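11R-lipoxygenase (Gersemia fruticosa, PDB 3VF1) is a calcium-dependent lipoxygenase that probably inserts molecular oxygen into polyunsaturated fatty acids at a non-haem iron centre. Local coordinates at residues L379-T384 with T594-P599; R327-P332 with L450-G455; I347-Y352 with I373-W378; D227-F232 with F588-P593; E315-M320 with V458-K463. One frame throughout, in Å; residues are numbered along the deposited sequence.

Contact 1. Residues L379-T384 with T594-P599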
# COMPACT_ATOMS: atom_id res chain seq x y z
N LEU A 379 -23.72 -3.57 -9.97
CA LEU A 379 -22.79 -2.48 -10.24
C LEU A 379 -21.66 -2.48 -9.20
O LEU A 379 -20.50 -2.30 -9.54
CB LEU A 379 -23.51 -1.13 -10.23
CG LEU A 379 -22.65 0.10 -10.54
CD1 LEU A 379 -22.09 0.03 -11.95
CD2 LEU A 379 -23.46 1.37 -10.35
N ARG A 380 -22.03 -2.70 -7.94
CA ARG A 380 -21.05 -2.75 -6.86
C ARG A 380 -20.15 -3.98 -6.98
O ARG A 380 -18.97 -3.92 -6.67
CB ARG A 380 -21.76 -2.77 -5.50
CG ARG A 380 -22.50 -1.49 -5.18
CD ARG A 380 -21.53 -0.34 -4.95
NE ARG A 380 -20.67 -0.56 -3.79
CZ ARG A 380 -19.55 0.11 -3.54
NH1 ARG A 380 -19.13 1.05 -4.38
NH2 ARG A 380 -18.85 -0.17 -2.46
N CYS A 381 -20.72 -5.09 -7.43
CA CYS A 381 -19.96 -6.31 -7.60
C CYS A 381 -18.83 -6.09 -8.59
O CYS A 381 -17.69 -6.52 -8.36
CB CYS A 381 -20.86 -7.46 -8.06
SG CYS A 381 -20.06 -9.09 -7.98
N ALA A 382 -19.13 -5.42 -9.69
CA ALA A 382 -18.13 -5.08 -10.69
C ALA A 382 -17.04 -4.22 -10.05
O ALA A 382 -15.84 -4.43 -10.29
CB ALA A 382 -18.76 -4.35 -11.86
N ASP A 383 -17.45 -3.26 -9.24
CA ASP A 383 -16.52 -2.34 -8.60
C ASP A 383 -15.59 -3.08 -7.64
O ASP A 383 -14.42 -2.72 -7.50
CB ASP A 383 -17.28 -1.24 -7.84
CG ASP A 383 -16.35 -0.20 -7.24
OD1 ASP A 383 -15.93 0.72 -7.98
OD2 ASP A 383 -16.06 -0.30 -6.03
N THR A 384 -16.11 -4.12 -7.00
CA THR A 384 -15.31 -4.93 -6.08
C THR A 384 -14.17 -5.62 -6.82
O THR A 384 -13.04 -5.65 -6.34
CB THR A 384 -16.17 -6.00 -5.38
OG1 THR A 384 -17.15 -5.36 -4.56
CG2 THR A 384 -15.29 -6.89 -4.51
N THR A 594 -18.88 -9.53 -3.54
CA THR A 594 -17.62 -9.98 -4.12
C THR A 594 -17.86 -10.93 -5.29
O THR A 594 -17.04 -11.01 -6.20
CB THR A 594 -16.75 -10.70 -3.07
OG1 THR A 594 -17.45 -11.83 -2.54
CG2 THR A 594 -16.39 -9.76 -1.94
N LEU A 595 -18.98 -11.63 -5.26
CA LEU A 595 -19.33 -12.54 -6.35
C LEU A 595 -20.84 -12.67 -6.51
O LEU A 595 -21.60 -12.28 -5.63
CB LEU A 595 -18.71 -13.92 -6.11
CG LEU A 595 -19.17 -14.69 -4.86
CD1 LEU A 595 -20.53 -15.34 -5.06
CD2 LEU A 595 -18.13 -15.73 -4.47
N MET A 596 -21.25 -13.21 -7.65
CA MET A 596 -22.65 -13.56 -7.88
C MET A 596 -22.72 -15.02 -8.33
O MET A 596 -21.93 -15.45 -9.16
CB MET A 596 -23.26 -12.65 -8.94
CG MET A 596 -23.48 -11.21 -8.48
SD MET A 596 -24.68 -11.07 -7.15
CE MET A 596 -24.88 -9.29 -7.06
N ARG A 597 -23.66 -15.76 -7.76
CA ARG A 597 -23.77 -17.19 -8.05
C ARG A 597 -24.78 -17.48 -9.15
O ARG A 597 -24.91 -18.62 -9.60
CB ARG A 597 -24.17 -17.94 -6.78
CG ARG A 597 -23.10 -17.96 -5.71
CD ARG A 597 -23.57 -18.75 -4.50
NE ARG A 597 -24.69 -18.08 -3.84
CZ ARG A 597 -25.69 -18.70 -3.23
NH1 ARG A 597 -25.75 -20.02 -3.19
NH2 ARG A 597 -26.66 -17.99 -2.66
N GLN A 598 -25.50 -16.45 -9.57
CA GLN A 598 -26.46 -16.58 -10.66
C GLN A 598 -26.22 -15.49 -11.68
O GLN A 598 -25.73 -14.42 -11.34
CB GLN A 598 -27.89 -16.47 -10.13
CG GLN A 598 -28.28 -17.55 -9.13
CD GLN A 598 -28.42 -18.91 -9.78
OE1 GLN A 598 -28.54 -19.02 -11.00
NE2 GLN A 598 -28.40 -19.96 -8.96
N PRO A 599 -26.56 -15.76 -12.95
CA PRO A 599 -26.43 -14.71 -13.96
C PRO A 599 -27.40 -13.57 -13.68
O PRO A 599 -28.37 -13.77 -12.95
CB PRO A 599 -26.80 -15.43 -15.26
CG PRO A 599 -27.61 -16.61 -14.84
CD PRO A 599 -27.08 -17.02 -13.51
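C381 sets its sulfur over one face of the flat peptide group that joins T594 to L595, with SG 3.9 Å from T594 C and equally far from L595 N. The thiol comes off the helix with SG anti to the backbone N (chi1 -169°), which carries it toward the loop. Farther along the loop, M596 CG touches C381 SG at 4.1 Å. One helical turn on, T384 and T594 cross obliquely: CG2 of T384 lies 3.9 Å from T594 CA, and the two CG2 methyls are 4.0 Å apart. No hydrogen bond joins the segments themselves. Their polar groups turn to neighbours, T384 OG1 to S592 OG and P593 O, T594 OG1 to V449 O, and T594 O to the side chain of Q385. The buried loop thus lies against helix 369-410, the long lipoxygenase core helix that further along supplies the iron ligands H392 and H397; the side chain of T384 is about 10 Å from that of H392.

Contact 2. Residues R327-P332 with L450-G455; sequences RYITTP and LSIGGG
R327 and L450 provide the main polar link, a charged side chain gripping a main-chain carbonyl. The arginine chain runs extended from CG to NE and brings NH1 to 2.6 Å from L450 O, with an N-H...O angle of 145°. The oxygen lies near the guanidinium plane, at its edge, whereas the nitrogen sits above the carbonyl plane, 38° out of it. On the opposite face of that carbonyl, G453 N donates to L450 O at 3.0 Å, closing the type I beta turn from L450 to G453, so two N-H groups hold one oxygen. The same NH1 also binds D447 O and NH2 makes a salt bridge with D325, which together probably fix the rotation of the guanidinium.

NH1 thus bridges a carbonyl of the last turn of helix 445-449, D447 O, and one of the beta turn that follows, L450 O; its positive charge may complement the helix end. A second polar contact is weak: S451 OG donates to Y328 O over 3.1 Å, its hydroxyl placed between the backbone N and the carbonyl carbon (chi1 60°).

Van der Waals contacts fill in between. R327 CB meets S451 CB at 3.5 Å, and I329 CD1 comes to 3.6 Å from S451 OG. The apolar pair is formed by the CG2 methyls of I329 and I452, which touch at 4.3 Å.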
# COMPACT_ATOMS: atom_id res chain seq x y z
N ARG A 327 -19.56 -18.66 -10.97
CA ARG A 327 -19.74 -17.26 -10.59
C ARG A 327 -19.93 -16.40 -11.83
O ARG A 327 -19.54 -16.79 -12.93
CB ARG A 327 -18.54 -16.78 -9.77
CG ARG A 327 -18.26 -17.64 -8.56
CD ARG A 327 -16.93 -17.29 -7.91
NE ARG A 327 -16.56 -18.27 -6.89
CZ ARG A 327 -15.40 -18.28 -6.25
NH1 ARG A 327 -14.48 -17.36 -6.52
NH2 ARG A 327 -15.15 -19.21 -5.35
N TYR A 328 -20.53 -15.23 -11.64
CA TYR A 328 -20.85 -14.37 -12.76
C TYR A 328 -20.48 -12.92 -12.49
O TYR A 328 -20.36 -12.50 -11.34
CB TYR A 328 -22.35 -14.46 -13.07
CG TYR A 328 -22.83 -15.87 -13.34
CD1 TYR A 328 -23.17 -16.72 -12.30
CD2 TYR A 328 -22.93 -16.35 -14.64
CE1 TYR A 328 -23.60 -18.01 -12.55
CE2 TYR A 328 -23.36 -17.63 -14.90
CZ TYR A 328 -23.69 -18.46 -13.84
OH TYR A 328 -24.12 -19.74 -14.09
N ILE A 329 -20.29 -12.17 -13.57
CA ILE A 329 -20.04 -10.74 -13.48
C ILE A 329 -20.46 -10.12 -14.81
O ILE A 329 -20.50 -10.80 -15.83
CB ILE A 329 -18.56 -10.42 -13.21
CG1 ILE A 329 -18.40 -9.04 -12.57
CG2 ILE A 329 -17.75 -10.50 -14.51
CD1 ILE A 329 -19.02 -8.93 -11.19
N THR A 330 -20.78 -8.84 -14.78
CA THR A 330 -21.15 -8.13 -16.00
C THR A 330 -20.10 -7.06 -16.29
O THR A 330 -19.01 -7.08 -15.72
CB THR A 330 -22.55 -7.50 -15.88
OG1 THR A 330 -22.51 -6.39 -14.97
CG2 THR A 330 -23.56 -8.53 -15.38
N THR A 331 -20.43 -6.14 -17.18
CA THR A 331 -19.51 -5.08 -17.57
C THR A 331 -20.28 -3.77 -17.56
O THR A 331 -20.43 -3.12 -18.59
CB THR A 331 -18.94 -5.35 -18.97
OG1 THR A 331 -20.00 -5.36 -19.93
CG2 THR A 331 -18.22 -6.69 -19.00
N PRO A 332 -20.76 -3.37 -16.37
CA PRO A 332 -21.82 -2.37 -16.23
C PRO A 332 -21.37 -0.93 -16.44
O PRO A 332 -20.18 -0.63 -16.48
CB PRO A 332 -22.27 -2.55 -14.78
CG PRO A 332 -21.04 -3.00 -14.08
CD PRO A 332 -20.27 -3.83 -15.07
N LEU A 450 -13.78 -13.81 -5.22
CA LEU A 450 -14.13 -13.01 -6.39
C LEU A 450 -14.77 -13.88 -7.47
O LEU A 450 -14.39 -15.03 -7.66
CB LEU A 450 -12.89 -12.33 -6.96
CG LEU A 450 -12.20 -11.30 -6.06
CD1 LEU A 450 -10.97 -10.76 -6.76
CD2 LEU A 450 -13.16 -10.18 -5.70
N SER A 451 -15.73 -13.32 -8.19
CA SER A 451 -16.38 -14.04 -9.28
C SER A 451 -15.45 -14.18 -10.48
O SER A 451 -15.59 -15.10 -11.28
CB SER A 451 -17.70 -13.38 -9.68
OG SER A 451 -17.49 -12.05 -10.14
N ILE A 452 -14.49 -13.26 -10.60
CA ILE A 452 -13.48 -13.38 -11.65
C ILE A 452 -12.35 -14.30 -11.20
O ILE A 452 -11.34 -14.44 -11.89
CB ILE A 452 -12.88 -12.02 -12.07
CG1 ILE A 452 -12.07 -11.39 -10.93
CG2 ILE A 452 -13.99 -11.08 -12.54
CD1 ILE A 452 -11.36 -10.12 -11.32
N GLY A 453 -12.52 -14.93 -10.04
CA GLY A 453 -11.59 -15.94 -9.58
C GLY A 453 -11.58 -17.10 -10.56
O GLY A 453 -12.50 -17.25 -11.37
N GLY A 454 -10.53 -17.91 -10.51
CA GLY A 454 -10.37 -19.01 -11.43
C GLY A 454 -9.33 -18.70 -12.50
O GLY A 454 -9.12 -19.49 -13.42
N GLY A 455 -8.68 -17.54 -12.37
CA GLY A 455 -7.64 -17.14 -13.30
C GLY A 455 -7.80 -15.71 -13.80
O GLY A 455 -6.82 -15.06 -14.14

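Contact 3. Residues I347-Y352 with I373-W378; sequences IAIQLY and IMAKLW
I349 reaches from its strand to the helix by way of A375. From CB the side chain divides. The CG2 branch approaches A375 O at 4.1 Å. The other branch leaves through CG1, anti to the carbonyl carbon, and an extended chi2 of 173° carries CD1 out to the helix. There CD1 lies 3.8 Å from A375 O and 3.9 Å from K376 CA, with A375 CB and K376 CG only slightly farther away.

The arrangement is a helix laid against an antiparallel sheet: helix 369-410 packs against the last residues of strand 344-350, and W362 of the neighbouring strand 361-362 also touches A375. Farther back on the same strand, I347 and A348 both face L335 in a classic beta bulge.

Just past the strand, L351 crosses W378 at about a right angle, its CD2 3.7 Å from W378 CB and oblique to the indole. K376 offers I349 just its aliphatic part, its ammonium being taken by a salt bridge with D254.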
# COMPACT_ATOMS: atom_id res chain seq x y z
N ILE A 347 -28.72 7.19 -10.97
CA ILE A 347 -29.97 7.45 -11.67
C ILE A 347 -30.21 6.49 -12.84
O ILE A 347 -31.31 6.45 -13.39
CB ILE A 347 -30.03 8.90 -12.19
CG1 ILE A 347 -28.88 9.17 -13.17
CG2 ILE A 347 -29.97 9.87 -11.03
CD1 ILE A 347 -28.98 10.51 -13.86
N ALA A 348 -29.20 5.71 -13.21
CA ALA A 348 -29.33 4.77 -14.32
C ALA A 348 -28.20 3.75 -14.31
O ALA A 348 -27.08 4.07 -13.93
CB ALA A 348 -29.36 5.52 -15.64
N ILE A 349 -28.51 2.53 -14.74
CA ILE A 349 -27.52 1.46 -14.78
C ILE A 349 -27.76 0.53 -15.96
O ILE A 349 -28.90 0.16 -16.26
CB ILE A 349 -27.55 0.61 -13.49
CG1 ILE A 349 -27.12 1.45 -12.29
CG2 ILE A 349 -26.64 -0.60 -13.63
CD1 ILE A 349 -27.28 0.74 -10.96
N GLN A 350 -26.68 0.14 -16.63
CA GLN A 350 -26.73 -0.84 -17.70
C GLN A 350 -25.70 -1.92 -17.40
O GLN A 350 -24.52 -1.63 -17.25
CB GLN A 350 -26.43 -0.17 -19.04
CG GLN A 350 -26.58 -1.08 -20.25
CD GLN A 350 -26.32 -0.36 -21.56
OE1 GLN A 350 -27.15 0.42 -22.02
NE2 GLN A 350 -25.16 -0.61 -22.15
N LEU A 351 -26.15 -3.17 -17.30
CA LEU A 351 -25.30 -4.25 -16.79
C LEU A 351 -24.19 -4.65 -17.75
O LEU A 351 -23.07 -4.95 -17.33
CB LEU A 351 -26.15 -5.47 -16.42
CG LEU A 351 -27.20 -5.24 -15.34
CD1 LEU A 351 -27.95 -6.53 -15.04
CD2 LEU A 351 -26.57 -4.68 -14.07
N TYR A 352 -24.48 -4.66 -19.05
CA TYR A 352 -23.48 -5.03 -20.05
C TYR A 352 -23.19 -3.85 -20.98
O TYR A 352 -24.04 -2.97 -21.16
CB TYR A 352 -23.93 -6.24 -20.86
CG TYR A 352 -24.02 -7.53 -20.06
CD1 TYR A 352 -22.89 -8.30 -19.82
CD2 TYR A 352 -25.24 -7.98 -19.57
CE1 TYR A 352 -22.97 -9.49 -19.10
CE2 TYR A 352 -25.33 -9.16 -18.85
CZ TYR A 352 -24.19 -9.91 -18.62
OH TYR A 352 -24.29 -11.08 -17.90
N ILE A 373 -32.74 -2.42 -6.72
CA ILE A 373 -31.78 -2.93 -5.74
C ILE A 373 -30.87 -3.97 -6.39
O ILE A 373 -29.66 -3.98 -6.17
CB ILE A 373 -32.49 -3.54 -4.51
CG1 ILE A 373 -33.02 -2.42 -3.62
CG2 ILE A 373 -31.54 -4.42 -3.72
CD1 ILE A 373 -33.88 -2.90 -2.47
N MET A 374 -31.46 -4.85 -7.20
CA MET A 374 -30.69 -5.87 -7.90
C MET A 374 -29.65 -5.20 -8.81
O MET A 374 -28.48 -5.57 -8.81
CB MET A 374 -31.61 -6.77 -8.72
CG MET A 374 -30.88 -7.77 -9.62
SD MET A 374 -30.00 -9.05 -8.70
CE MET A 374 -31.34 -10.16 -8.27
N ALA A 375 -30.10 -4.22 -9.58
CA ALA A 375 -29.23 -3.53 -10.52
C ALA A 375 -28.03 -2.91 -9.80
O ALA A 375 -26.90 -2.99 -10.27
CB ALA A 375 -30.00 -2.45 -11.27
N LYS A 376 -28.29 -2.30 -8.64
CA LYS A 376 -27.24 -1.66 -7.86
C LYS A 376 -26.22 -2.67 -7.35
O LYS A 376 -25.02 -2.40 -7.34
CB LYS A 376 -27.84 -0.87 -6.70
CG LYS A 376 -28.57 0.40 -7.13
CD LYS A 376 -28.98 1.26 -5.94
CE LYS A 376 -29.97 0.54 -5.04
NZ LYS A 376 -30.41 1.41 -3.91
N LEU A 377 -26.70 -3.84 -6.92
CA LEU A 377 -25.82 -4.87 -6.39
C LEU A 377 -24.82 -5.33 -7.45
O LEU A 377 -23.66 -5.58 -7.14
CB LEU A 377 -26.64 -6.06 -5.88
CG LEU A 377 -27.44 -5.80 -4.60
CD1 LEU A 377 -28.43 -6.93 -4.35
CD2 LEU A 377 -26.51 -5.63 -3.41
N TRP A 378 -25.28 -5.44 -8.69
CA TRP A 378 -24.42 -5.89 -9.78
C TRP A 378 -23.39 -4.84 -10.17
O TRP A 378 -22.30 -5.17 -10.64
CB TRP A 378 -25.26 -6.28 -11.00
CG TRP A 378 -25.84 -7.67 -10.90
CD1 TRP A 378 -27.08 -8.01 -10.45
CD2 TRP A 378 -25.19 -8.90 -11.25
NE1 TRP A 378 -27.25 -9.37 -10.50
CE2 TRP A 378 -26.10 -9.94 -10.99
CE3 TRP A 378 -23.93 -9.22 -11.75
CZ2 TRP A 378 -25.79 -11.28 -11.22
CZ3 TRP A 378 -23.62 -10.54 -11.98
CH2 TRP A 378 -24.55 -11.56 -11.72

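Contact 4. Residues D227-F232 with F588-P593; sequences DCLEDF and FHPNSP
L229 O is met from the other segment by F588, whose CZ lies 3.5 Å away, while within its own 3-10 turn F232 N gives it a weak hydrogen bond. The same oxygen also lies in plane at the edge of the F232 ring. F232 buries more surface here than any other residue, and touches F588, H589 and P590. P590 sets CD over one face of its ring, 4.0 Å from the centroid and 27° off the normal, a CH-pi contact; P590 CG comes to 3.4 Å from F232 CD2. The proline CD is also above a face of F588, offset toward the rim, which places it against both phenyl rings. At the root of the ring, F232 CB meets F588 CE1 at 3.7 Å, and H589 CB touches F232 CD1 at 3.6 Å. The imidazole plane is within 15° of that of F232, yet the rings are slid so far apart that they barely overlap. With no hydrogen bond between the segments, adhesion here rests on the apolar fit of proline and aromatic rings, and polar groups look to neighbours, as L229 N does to H609.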
# COMPACT_ATOMS: atom_id res chain seq x y z
N ASP A 227 -30.94 -16.55 4.48
CA ASP A 227 -32.40 -16.45 4.47
C ASP A 227 -32.85 -15.07 4.01
O ASP A 227 -33.77 -14.95 3.21
CB ASP A 227 -32.97 -16.76 5.85
CG ASP A 227 -32.66 -18.17 6.31
OD1 ASP A 227 -32.73 -19.10 5.48
OD2 ASP A 227 -32.34 -18.35 7.51
N CYS A 228 -32.19 -14.03 4.51
CA CYS A 228 -32.50 -12.67 4.12
C CYS A 228 -31.28 -11.76 4.23
O CYS A 228 -30.26 -12.14 4.80
CB CYS A 228 -33.65 -12.11 4.97
SG CYS A 228 -33.26 -11.92 6.72
N LEU A 229 -31.41 -10.55 3.68
CA LEU A 229 -30.30 -9.61 3.60
C LEU A 229 -29.77 -9.20 4.97
O LEU A 229 -28.58 -8.92 5.13
CB LEU A 229 -30.75 -8.36 2.83
CG LEU A 229 -31.08 -8.60 1.36
CD1 LEU A 229 -31.91 -7.46 0.79
CD2 LEU A 229 -29.81 -8.79 0.55
N GLU A 230 -30.65 -9.18 5.96
CA GLU A 230 -30.28 -8.73 7.30
C GLU A 230 -29.43 -9.75 8.04
O GLU A 230 -28.78 -9.41 9.03
CB GLU A 230 -31.53 -8.40 8.12
CG GLU A 230 -32.42 -7.34 7.49
CD GLU A 230 -31.66 -6.08 7.13
OE1 GLU A 230 -31.58 -5.17 7.97
OE2 GLU A 230 -31.14 -6.00 5.99
N ASP A 231 -29.42 -10.99 7.56
CA ASP A 231 -28.68 -12.06 8.23
C ASP A 231 -27.18 -11.95 8.03
O ASP A 231 -26.40 -12.60 8.73
CB ASP A 231 -29.17 -13.43 7.76
CG ASP A 231 -30.50 -13.82 8.39
OD1 ASP A 231 -30.87 -13.24 9.43
OD2 ASP A 231 -31.18 -14.71 7.83
N PHE A 232 -26.75 -11.12 7.07
CA PHE A 232 -25.33 -10.89 6.86
C PHE A 232 -24.69 -10.25 8.09
O PHE A 232 -23.48 -10.33 8.28
CB PHE A 232 -25.10 -10.02 5.63
CG PHE A 232 -25.13 -10.78 4.33
CD1 PHE A 232 -24.08 -11.61 3.98
CD2 PHE A 232 -26.20 -10.66 3.46
CE1 PHE A 232 -24.10 -12.32 2.79
CE2 PHE A 232 -26.23 -11.36 2.27
CZ PHE A 232 -25.18 -12.19 1.93
N PHE A 588 -20.36 -5.64 5.79
CA PHE A 588 -21.72 -6.01 5.42
C PHE A 588 -21.75 -6.31 3.92
O PHE A 588 -21.75 -5.41 3.09
CB PHE A 588 -22.69 -4.88 5.77
CG PHE A 588 -24.14 -5.25 5.60
CD1 PHE A 588 -24.75 -6.14 6.47
CD2 PHE A 588 -24.89 -4.71 4.57
CE1 PHE A 588 -26.08 -6.48 6.31
CE2 PHE A 588 -26.22 -5.05 4.41
CZ PHE A 588 -26.81 -5.93 5.28
N HIS A 589 -21.77 -7.60 3.59
CA HIS A 589 -21.53 -8.06 2.23
C HIS A 589 -22.37 -7.36 1.16
O HIS A 589 -21.85 -6.99 0.10
CB HIS A 589 -21.74 -9.58 2.13
CG HIS A 589 -21.22 -10.18 0.87
ND1 HIS A 589 -20.00 -10.82 0.80
CD2 HIS A 589 -21.74 -10.24 -0.38
CE1 HIS A 589 -19.80 -11.25 -0.43
NE2 HIS A 589 -20.84 -10.91 -1.16
N PRO A 590 -23.67 -7.17 1.41
CA PRO A 590 -24.54 -6.55 0.40
C PRO A 590 -24.10 -5.15 -0.02
O PRO A 590 -24.48 -4.69 -1.10
CB PRO A 590 -25.90 -6.49 1.10
CG PRO A 590 -25.86 -7.59 2.10
CD PRO A 590 -24.44 -7.62 2.59
N ASN A 591 -23.32 -4.47 0.82
CA ASN A 591 -22.85 -3.12 0.49
C ASN A 591 -21.84 -3.14 -0.66
O ASN A 591 -21.66 -2.15 -1.36
CB ASN A 591 -22.24 -2.45 1.72
CG ASN A 591 -21.80 -1.02 1.44
OD1 ASN A 591 -22.62 -0.13 1.27
ND2 ASN A 591 -20.49 -0.81 1.41
N SER A 592 -21.19 -4.29 -0.84
CA SER A 592 -20.21 -4.44 -1.91
C SER A 592 -19.95 -5.92 -2.17
O SER A 592 -18.95 -6.47 -1.71
CB SER A 592 -18.91 -3.73 -1.55
OG SER A 592 -18.15 -3.43 -2.71
N PRO A 593 -20.85 -6.58 -2.92
CA PRO A 593 -20.76 -8.01 -3.22
C PRO A 593 -19.44 -8.38 -3.90
O PRO A 593 -18.96 -7.63 -4.75
CB PRO A 593 -21.93 -8.25 -4.18
CG PRO A 593 -22.88 -7.13 -3.92
CD PRO A 593 -22.03 -5.96 -3.55

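Contact 5. Residues E315-M320 with V458-K463; sequences EGIPTM and VTLMQK
I317 and T459 lie alongside each other with their side chains running in opposite directions, the isoleucine CD1 3.9 Å from T459 CG2. I317 CG1 stands anti to the carbonyl carbon (chi1 -52°), and from there CD1 settles against the helix surface, 4.1 Å from L460 CA and 4.2 Å from K463 CD. L460 adds a methyl, its CD1 4.3 Å from I317 CG1. T459 and K463 are four residues apart on helix 456-465, so that one turn of the helix presents both to the same isoleucine: a loop residue docked on a helix face. Behind it, L460 packs on M389 and I390 of helix 369-410, and its side chain is about 11 Å from that of the iron ligand H392.

K463, extended beyond CG, runs past the tip of I317, and its NZ is held by a hydrogen bond to I313 O; E315 O lies 2.6 Å from NZ. The E315 carboxylate has the opposite charge but is not in contact, with OE1 6.0 Å from K463 NZ.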
# COMPACT_ATOMS: atom_id res chain seq x y z
N GLU A 315 -14.62 -6.40 -19.57
CA GLU A 315 -14.98 -7.09 -20.80
C GLU A 315 -13.88 -8.06 -21.21
O GLU A 315 -12.72 -7.67 -21.37
CB GLU A 315 -15.22 -6.07 -21.92
CG GLU A 315 -16.17 -6.54 -23.00
CD GLU A 315 -16.65 -5.41 -23.89
OE1 GLU A 315 -16.00 -4.34 -23.88
OE2 GLU A 315 -17.67 -5.59 -24.59
N GLY A 316 -14.24 -9.33 -21.35
CA GLY A 316 -13.29 -10.36 -21.76
C GLY A 316 -12.69 -11.13 -20.60
O GLY A 316 -12.00 -12.13 -20.80
N ILE A 317 -12.94 -10.67 -19.38
CA ILE A 317 -12.41 -11.33 -18.19
C ILE A 317 -13.32 -12.50 -17.80
O ILE A 317 -14.50 -12.30 -17.50
CB ILE A 317 -12.30 -10.36 -17.00
CG1 ILE A 317 -11.51 -9.11 -17.41
CG2 ILE A 317 -11.65 -11.05 -15.81
CD1 ILE A 317 -10.11 -9.40 -17.90
N PRO A 318 -12.77 -13.73 -17.81
CA PRO A 318 -13.56 -14.92 -17.49
C PRO A 318 -13.86 -15.06 -16.00
O PRO A 318 -13.05 -14.67 -15.16
CB PRO A 318 -12.65 -16.06 -17.94
CG PRO A 318 -11.28 -15.53 -17.78
CD PRO A 318 -11.37 -14.06 -18.13
N THR A 319 -15.03 -15.62 -15.69
CA THR A 319 -15.41 -15.86 -14.30
C THR A 319 -15.34 -17.36 -14.02
O THR A 319 -15.34 -18.17 -14.94
CB THR A 319 -16.84 -15.36 -14.03
OG1 THR A 319 -17.74 -15.93 -14.98
CG2 THR A 319 -16.89 -13.84 -14.12
N MET A 320 -15.28 -17.72 -12.74
CA MET A 320 -15.12 -19.12 -12.36
C MET A 320 -16.23 -19.97 -12.94
O MET A 320 -17.41 -19.64 -12.83
CB MET A 320 -15.09 -19.27 -10.84
CG MET A 320 -14.77 -20.69 -10.39
SD MET A 320 -14.22 -20.78 -8.68
CE MET A 320 -12.63 -19.96 -8.80
N VAL A 458 -5.86 -12.38 -12.27
CA VAL A 458 -4.53 -12.00 -12.74
C VAL A 458 -4.64 -11.30 -14.09
O VAL A 458 -3.94 -10.33 -14.36
CB VAL A 458 -3.60 -13.22 -12.89
CG1 VAL A 458 -2.25 -12.78 -13.44
CG2 VAL A 458 -3.43 -13.93 -11.56
N THR A 459 -5.54 -11.80 -14.93
CA THR A 459 -5.75 -11.24 -16.26
C THR A 459 -6.25 -9.80 -16.17
O THR A 459 -5.93 -8.97 -17.02
CB THR A 459 -6.76 -12.08 -17.06
OG1 THR A 459 -6.31 -13.43 -17.14
CG2 THR A 459 -6.93 -11.53 -18.47
N LEU A 460 -7.04 -9.50 -15.14
CA LEU A 460 -7.56 -8.15 -14.95
C LEU A 460 -6.43 -7.18 -14.61
O LEU A 460 -6.41 -6.04 -15.08
CB LEU A 460 -8.61 -8.13 -13.83
CG LEU A 460 -9.21 -6.76 -13.51
CD1 LEU A 460 -9.83 -6.14 -14.75
CD2 LEU A 460 -10.24 -6.89 -12.40
N MET A 461 -5.48 -7.64 -13.80
CA MET A 461 -4.32 -6.83 -13.45
C MET A 461 -3.47 -6.57 -14.69
O MET A 461 -3.05 -5.44 -14.95
CB MET A 461 -3.48 -7.52 -12.38
CG MET A 461 -4.17 -7.62 -11.03
SD MET A 461 -3.02 -7.96 -9.69
CE MET A 461 -2.41 -9.58 -10.17
N GLN A 462 -3.22 -7.63 -15.45
CA GLN A 462 -2.41 -7.53 -16.66
C GLN A 462 -3.04 -6.56 -17.65
O GLN A 462 -2.34 -5.84 -18.35
CB GLN A 462 -2.26 -8.91 -17.30
CG GLN A 462 -1.45 -9.89 -16.48
CD GLN A 462 -1.40 -11.27 -17.09
OE1 GLN A 462 -2.41 -11.77 -17.59
NE2 GLN A 462 -0.23 -11.90 -17.06
N LYS A 463 -4.37 -6.56 -17.70
CA LYS A 463 -5.09 -5.72 -18.65
C LYS A 463 -4.94 -4.24 -18.29
O LYS A 463 -4.83 -3.39 -19.17
CB LYS A 463 -6.56 -6.11 -18.70
CG LYS A 463 -7.33 -5.44 -19.82
CD LYS A 463 -8.75 -5.98 -19.93
CE LYS A 463 -9.50 -5.33 -21.09
NZ LYS A 463 -10.90 -5.80 -21.18

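All five contacts belong to the lipoxygenase domain, and contacts 1 and 3 both use helix 369-410. The centres of contacts 1 and 2 are only about 7 Å apart and those of contacts 2 and 5 about 8 Å; contact 4 lies on the far side of contact 1, about 26 Å between centres from contact 5. Backbone bonds join neighbours, such as M596 to Y328. Along the chain the order begins at 227-232, runs through 315-320, 327-332 and 347-352 to the helix, then to 450-455 and 458-463, and ends with 588-599. Segments far apart in sequence are thus gathered beside helix 369-410, which carries two of the iron ligands, with 227-232 set farther out.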